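5-carboxyvanillate decarboxylase (Sphingomonas paucimobilis, PDB 4L6D) probably catalyses the metal-dependent removal of the 5-carboxyl group from 5-carboxyvanillate to give vanillate, using an amidohydrolase-type barrel with a bound manganese ion. Local coordinates at residues 6-12 with 71-77; 267-273 with 291-297. All coordinates share one frame. Residues are numbered along the deposited sequence.

Interaction 1 (6-12 with 71-77); sequences ATEEAVT and MHLLSLT. With MN (manganese (II) ion), chain I.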
loop_
_atom_site.group_PDB
_atom_site.type_symbol
_atom_site.label_atom_id
_atom_site.label_comp_id
_atom_site.label_asym_id
_atom_site.label_seq_id
_atom_site.Cartn_x
_atom_site.Cartn_y
_atom_site.Cartn_z
ATOM N N ALA A 6 -21.657 3.556 12.924
ATOM C CA ALA A 6 -20.297 3.952 12.556
ATOM C C ALA A 6 -19.278 3.112 13.330
ATOM O O ALA A 6 -19.360 3.032 14.551
ATOM C CB ALA A 6 -20.094 5.439 12.836
ATOM N N THR A 7 -18.335 2.481 12.641
ATOM C CA THR A 7 -17.515 1.457 13.293
ATOM C C THR A 7 -16.075 1.793 13.690
ATOM O O THR A 7 -15.390 0.917 14.228
ATOM C CB THR A 7 -17.476 0.155 12.467
ATOM O OG1 THR A 7 -17.028 0.444 11.130
ATOM C CG2 THR A 7 -18.860 -0.481 12.413
ATOM N N GLU A 8 -15.608 3.021 13.452
ATOM C CA GLU A 8 -14.228 3.365 13.825
ATOM C C GLU A 8 -14.186 4.693 14.564
ATOM O O GLU A 8 -13.502 5.634 14.152
ATOM C CB GLU A 8 -13.291 3.421 12.609
ATOM C CG GLU A 8 -11.806 3.240 13.022
ATOM C CD GLU A 8 -10.831 3.488 11.881
ATOM O OE1 GLU A 8 -10.845 2.712 10.896
ATOM O OE2 GLU A 8 -10.046 4.459 11.964
ATOM N N GLU A 9 -14.910 4.758 15.675
ATOM C CA GLU A 9 -15.189 6.034 16.300
ATOM C C GLU A 9 -14.394 6.135 17.581
ATOM O O GLU A 9 -14.658 5.433 18.549
ATOM C CB GLU A 9 -16.701 6.196 16.506
ATOM C CG GLU A 9 -17.494 5.786 15.244
ATOM C CD GLU A 9 -16.890 6.372 13.974
ATOM O OE1 GLU A 9 -16.710 5.622 12.974
ATOM O OE2 GLU A 9 -16.574 7.584 13.989
ATOM N N ALA A 10 -13.395 7.005 17.550
ATOM C CA ALA A 10 -12.406 7.107 18.614
ATOM C C ALA A 10 -12.936 7.819 19.849
ATOM O O ALA A 10 -13.735 8.755 19.755
ATOM C CB ALA A 10 -11.173 7.837 18.088
ATOM N N VAL A 11 -12.443 7.381 21.006
ATOM C CA VAL A 11 -12.776 7.980 22.288
ATOM C C VAL A 11 -11.519 7.906 23.162
ATOM O O VAL A 11 -10.602 7.153 22.860
ATOM C CB VAL A 11 -13.963 7.230 22.957
ATOM C CG1 VAL A 11 -13.557 5.800 23.376
ATOM C CG2 VAL A 11 -14.533 8.001 24.128
ATOM N N THR A 12 -11.463 8.693 24.229
ATOM C CA THR A 12 -10.424 8.479 25.227
ATOM C C THR A 12 -11.006 8.653 26.620
ATOM O O THR A 12 -12.165 9.050 26.769
ATOM C CB THR A 12 -9.203 9.382 25.022
ATOM O OG1 THR A 12 -8.141 8.941 25.884
ATOM C CG2 THR A 12 -9.542 10.848 25.324
ATOM N N MET A 71 -25.740 4.882 15.795
ATOM C CA MET A 71 -24.724 4.453 16.761
ATOM C C MET A 71 -23.288 4.771 16.382
ATOM O O MET A 71 -22.932 4.844 15.202
ATOM C CB MET A 71 -24.799 2.929 16.977
ATOM C CG MET A 71 -26.137 2.412 17.470
ATOM S SD MET A 71 -26.109 0.643 17.840
ATOM C CE MET A 71 -25.340 0.687 19.469
ATOM N N HIS A 72 -22.467 4.940 17.412
ATOM C CA HIS A 72 -21.019 4.822 17.281
ATOM C C HIS A 72 -20.559 3.567 17.984
ATOM O O HIS A 72 -20.947 3.310 19.139
ATOM C CB HIS A 72 -20.295 5.976 17.960
ATOM C CG HIS A 72 -20.219 7.225 17.147
ATOM N ND1 HIS A 72 -19.340 8.242 17.451
ATOM C CD2 HIS A 72 -20.920 7.636 16.064
ATOM C CE1 HIS A 72 -19.486 9.220 16.574
ATOM N NE2 HIS A 72 -20.452 8.887 15.736
ATOM N N LEU A 73 -19.731 2.793 17.290
ATOM C CA LEU A 73 -18.920 1.748 17.919
ATOM C C LEU A 73 -17.614 2.398 18.356
ATOM O O LEU A 73 -16.769 2.749 17.525
ATOM C CB LEU A 73 -18.665 0.605 16.929
ATOM C CG LEU A 73 -17.741 -0.518 17.396
ATOM C CD1 LEU A 73 -18.373 -1.337 18.537
ATOM C CD2 LEU A 73 -17.375 -1.413 16.204
ATOM N N LEU A 74 -17.486 2.595 19.662
ATOM C CA LEU A 74 -16.364 3.345 20.230
ATOM C C LEU A 74 -15.136 2.463 20.412
ATOM O O LEU A 74 -15.254 1.276 20.711
ATOM C CB LEU A 74 -16.759 3.929 21.588
ATOM C CG LEU A 74 -18.001 4.819 21.622
ATOM C CD1 LEU A 74 -18.408 5.125 23.065
ATOM C CD2 LEU A 74 -17.755 6.120 20.868
ATOM N N SER A 75 -13.958 3.068 20.261
ATOM C CA SER A 75 -12.686 2.389 20.503
ATOM C C SER A 75 -11.727 3.379 21.138
ATOM O O SER A 75 -11.678 4.544 20.728
ATOM C CB SER A 75 -12.101 1.861 19.182
ATOM O OG SER A 75 -12.234 2.818 18.132
ATOM N N LEU A 76 -10.948 2.930 22.116
ATOM C CA LEU A 76 -9.895 3.785 22.643
ATOM C C LEU A 76 -8.933 4.161 21.514
ATOM O O LEU A 76 -8.412 3.301 20.807
ATOM C CB LEU A 76 -9.151 3.090 23.782
ATOM C CG LEU A 76 -7.939 3.878 24.293
ATOM C CD1 LEU A 76 -8.384 5.160 24.984
ATOM C CD2 LEU A 76 -7.091 3.028 25.252
ATOM N N THR A 77 -8.709 5.461 21.366
ATOM C CA THR A 77 -7.992 6.009 20.221
ATOM C C THR A 77 -6.545 5.536 20.195
ATOM O O THR A 77 -5.947 5.293 21.243
ATOM C CB THR A 77 -8.065 7.553 20.250
ATOM O OG1 THR A 77 -7.549 8.079 19.026
ATOM C CG2 THR A 77 -7.297 8.129 21.439
HETATM MN MN MN I . -9.348 5.978 13.367
HETATM O O HOH W 1 -14.388 1.679 16.831
HETATM O O HOH W 2 -10.760 5.885 15.043
#
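Parallel pairing of the first two strands of the amidohydrolase barrel makes this contact, and a beta bulge interrupts it. Ala6 pairs with His72, but Glu9 pairs with Leu74, so the register slips by one residue where the chain turns at Thr7. Before the slip, Ala6 N donates to Met71 O (2.9 Å) and Leu73 N to Ala6 O (2.8 Å). After it, Ser75 N reaches Glu9 O at 3.0 Å, Val11 N reaches Ser75 O at 3.0 Å and Thr77 N reaches Val11 O at 2.9 Å. At the bulge the Glu9 N to Leu73 O bond is weak (3.3 Å); water 1 bonds there to Thr7 O, Leu73 O and Ser75 OG. The CB of Glu8 points away from 71-77; its OE2 binds manganese at 2.2 Å and its OE1 is hydrogen-bonded to Tyr172 OH and Ser272 OG. Glu9, by contrast, lays CG over the His72 ring, 3.8 Å from the centroid and 19° off the normal, a CH-pi contact, while its carboxylate bonds to backbone nitrogens of Ile296, Asp297 and Tyr298. Helix 59-67 packs on the side chains of Glu9, His72 and Leu74, helix 49-54 touches Ala10 and Thr77, and strand 111-115 continues the sheet beyond 71-76.

Interaction 2 (267-273 with 291-297); sequences FAITTSG and NVMWAID. With MN (manganese (II) ion), chain I; VNL (4-hydroxy-3-methoxybenzoate), chain J.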
loop_
_atom_site.group_PDB
_atom_site.type_symbol
_atom_site.label_atom_id
_atom_site.label_comp_id
_atom_site.label_asym_id
_atom_site.label_seq_id
_atom_site.Cartn_x
_atom_site.Cartn_y
_atom_site.Cartn_z
ATOM N N PHE A 267 -11.293 -11.753 7.336
ATOM C CA PHE A 267 -11.321 -10.298 7.482
ATOM C C PHE A 267 -12.632 -9.694 7.011
ATOM O O PHE A 267 -13.324 -10.254 6.159
ATOM C CB PHE A 267 -10.203 -9.627 6.670
ATOM C CG PHE A 267 -8.812 -9.892 7.180
ATOM C CD1 PHE A 267 -8.240 -11.139 7.063
ATOM C CD2 PHE A 267 -8.058 -8.859 7.703
ATOM C CE1 PHE A 267 -6.937 -11.373 7.509
ATOM C CE2 PHE A 267 -6.753 -9.076 8.144
ATOM C CZ PHE A 267 -6.198 -10.336 8.050
ATOM N N ALA A 268 -12.932 -8.522 7.567
ATOM C CA ALA A 268 -13.926 -7.612 7.008
ATOM C C ALA A 268 -13.291 -6.228 7.051
ATOM O O ALA A 268 -12.274 -6.021 7.731
ATOM C CB ALA A 268 -15.235 -7.640 7.819
ATOM N N ILE A 269 -13.877 -5.288 6.321
ATOM C CA ILE A 269 -13.300 -3.953 6.200
ATOM C C ILE A 269 -14.316 -2.879 6.533
ATOM O O ILE A 269 -15.521 -3.128 6.533
ATOM C CB ILE A 269 -12.704 -3.686 4.783
ATOM C CG1 ILE A 269 -13.801 -3.519 3.723
ATOM C CG2 ILE A 269 -11.769 -4.815 4.379
ATOM C CD1 ILE A 269 -13.273 -2.934 2.417
ATOM N N THR A 270 -13.817 -1.680 6.822
ATOM C CA THR A 270 -14.686 -0.512 6.945
ATOM C C THR A 270 -14.253 0.590 6.003
ATOM O O THR A 270 -13.134 0.576 5.483
ATOM C CB THR A 270 -14.779 0.059 8.376
ATOM O OG1 THR A 270 -13.728 1.014 8.583
ATOM C CG2 THR A 270 -14.718 -1.048 9.439
ATOM N N THR A 271 -15.149 1.553 5.809
ATOM C CA THR A 271 -14.930 2.657 4.880
ATOM C C THR A 271 -14.348 3.906 5.537
ATOM O O THR A 271 -14.340 4.958 4.911
ATOM C CB THR A 271 -16.253 3.066 4.201
ATOM O OG1 THR A 271 -17.145 3.591 5.188
ATOM C CG2 THR A 271 -16.918 1.850 3.526
ATOM N N SER A 272 -13.888 3.807 6.786
ATOM C CA SER A 272 -13.351 4.990 7.474
ATOM C C SER A 272 -12.336 5.722 6.611
ATOM O O SER A 272 -11.405 5.120 6.081
ATOM C CB SER A 272 -12.693 4.595 8.794
ATOM O OG SER A 272 -11.760 3.551 8.583
ATOM N N GLY A 273 -12.513 7.026 6.446
ATOM C CA GLY A 273 -11.529 7.811 5.717
ATOM C C GLY A 273 -11.407 7.557 4.228
ATOM O O GLY A 273 -10.492 8.083 3.598
ATOM N N ASN A 291 -18.933 -8.170 3.761
ATOM C CA ASN A 291 -17.616 -7.902 4.347
ATOM C C ASN A 291 -17.217 -6.426 4.385
ATOM O O ASN A 291 -16.066 -6.101 4.670
ATOM C CB ASN A 291 -16.535 -8.691 3.606
ATOM C CG ASN A 291 -16.348 -10.097 4.158
ATOM O OD1 ASN A 291 -16.898 -10.451 5.199
ATOM N ND2 ASN A 291 -15.536 -10.894 3.475
ATOM N N VAL A 292 -18.162 -5.536 4.100
ATOM C CA VAL A 292 -17.881 -4.105 4.102
ATOM C C VAL A 292 -18.800 -3.373 5.065
ATOM O O VAL A 292 -20.016 -3.492 4.970
ATOM C CB VAL A 292 -18.038 -3.495 2.694
ATOM C CG1 VAL A 292 -17.604 -2.028 2.700
ATOM C CG2 VAL A 292 -17.234 -4.299 1.672
ATOM N N MET A 293 -18.209 -2.587 5.963
ATOM C CA MET A 293 -18.959 -1.810 6.947
ATOM C C MET A 293 -18.671 -0.331 6.816
ATOM O O MET A 293 -17.585 0.070 6.423
ATOM C CB MET A 293 -18.580 -2.249 8.356
ATOM C CG MET A 293 -19.055 -3.646 8.683
ATOM S SD MET A 293 -18.483 -4.231 10.290
ATOM C CE MET A 293 -16.779 -4.649 9.941
ATOM N N TRP A 294 -19.651 0.484 7.179
ATOM C CA TRP A 294 -19.478 1.926 7.179
ATOM C C TRP A 294 -18.821 2.418 8.474
ATOM O O TRP A 294 -18.987 1.821 9.544
ATOM C CB TRP A 294 -20.848 2.574 6.958
ATOM C CG TRP A 294 -20.855 4.068 7.005
ATOM C CD1 TRP A 294 -20.366 4.922 6.063
ATOM C CD2 TRP A 294 -21.385 4.878 8.056
ATOM N NE1 TRP A 294 -20.555 6.229 6.469
ATOM C CE2 TRP A 294 -21.191 6.222 7.687
ATOM C CE3 TRP A 294 -22.022 4.590 9.276
ATOM C CZ2 TRP A 294 -21.601 7.280 8.494
ATOM C CZ3 TRP A 294 -22.424 5.638 10.076
ATOM C CH2 TRP A 294 -22.216 6.970 9.680
ATOM N N ALA A 295 -18.073 3.515 8.367
ATOM C CA ALA A 295 -17.483 4.173 9.535
ATOM C C ALA A 295 -17.293 5.655 9.237
ATOM O O ALA A 295 -17.410 6.070 8.084
ATOM C CB ALA A 295 -16.145 3.534 9.915
ATOM N N ILE A 296 -16.974 6.443 10.266
ATOM C CA ILE A 296 -16.733 7.872 10.096
ATOM C C ILE A 296 -15.271 8.227 10.351
ATOM O O ILE A 296 -14.708 9.071 9.646
ATOM C CB ILE A 296 -17.620 8.718 11.030
ATOM C CG1 ILE A 296 -19.103 8.421 10.790
ATOM C CG2 ILE A 296 -17.309 10.207 10.851
ATOM C CD1 ILE A 296 -19.985 8.911 11.919
ATOM N N ASP A 297 -14.664 7.580 11.349
ATOM C CA ASP A 297 -13.381 8.010 11.915
ATOM C C ASP A 297 -13.513 9.337 12.683
ATOM O O ASP A 297 -12.598 10.164 12.678
ATOM C CB ASP A 297 -12.272 8.105 10.847
ATOM C CG ASP A 297 -10.990 7.421 11.273
ATOM O OD1 ASP A 297 -10.790 7.226 12.487
ATOM O OD2 ASP A 297 -10.172 7.088 10.387
HETATM MN MN MN I . -9.348 5.978 13.367
HETATM C C1 VNL J . -5.868 10.710 12.985
HETATM C CO1 VNL J . -6.868 10.232 12.128
HETATM C CO2 VNL J . -5.518 10.014 14.158
HETATM C CM1 VNL J . -7.552 9.041 12.432
HETATM C CM2 VNL J . -6.173 8.825 14.472
HETATM O OM VNL J . -5.901 8.078 15.589
HETATM C CZ VNL J . -7.228 8.326 13.585
HETATM C CC VNL J . -5.177 12.009 12.660
HETATM C CV VNL J . -4.871 8.493 16.506
HETATM O O1 VNL J . -5.661 12.794 11.800
HETATM O O2 VNL J . -4.151 12.317 13.311
HETATM O O3 VNL J . -8.040 7.363 14.115
HETATM O O HOH W 3 -17.022 6.363 5.335
HETATM O O HOH W 4 -14.850 8.475 6.910
HETATM O O HOH W 2 -10.760 5.885 15.043
#
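Strands 267-270 and 292-293, joined through helix 277-287, form a beta-alpha-beta unit that supplies the last two strands of the amidohydrolase barrel. Three main-chain hydrogen bonds set the parallel register: Ile269 N to Asn291 O (2.9 Å), Met293 N to Ile269 O (2.8 Å) and Thr271 N to Met293 O (2.9 Å). Beyond them a side chain continues the ladder, since Thr271 OG1 accepts a weak bond from Ala295 N at 3.3 Å.

Apolar contacts occupy both faces. Ile269 CG1 meets Val292 CG2 at 4.1 Å on the face that packs against helix 277-287, whereas Ala268 CB lies 4.0 Å from Met293 CE, and Thr270 and Met293 share the face that touches Val224.

Water joins the diverging ends. Water 3 lies 2.8 Å from both Thr271 OG1 and Ala295 O, and water 4 accepts from Gly273 N (2.8 Å) and lies 2.8 Å from Ile296 O. Gly273 has phi 68°, a value that favours glycine.

Past the strands, the chain delivers Asp297 to the metal site. Its OD2 is hydrogen-bonded to His227 NE2, and the ion is also bound by the vanillate oxygen O3 at 2.0 Å. Asp297 OD1 binds the manganese at 2.1 Å and lies 3.2 Å from VNL O3.

Overall arrangement
Interaction 1 pairs the first two strands and interaction 2 the last two, and their meeting closes the barrel through backbone hydrogen bonding of Thr7 with Trp294. Their centres are about 12 Å apart, yet Glu8 OE1 lies 2.6 Å from Ser272 OG and Glu9 OE1 2.8 Å from Ile296 N, both probable hydrogen bonds. Thr7 OG1, hydrogen-bonded to Trp294 O, also packs 3.2 Å from Thr270 CG2 and 3.4 Å from Ala295 CB. Each contact gives the same manganese one carboxylate, and His174 from the strand 171-174 is the third protein ligand. Water 2, 2.2 Å from the ion, belongs to both contacts. The vanillate pocket takes Thr77 from interaction 1 and Asp297 from interaction 2.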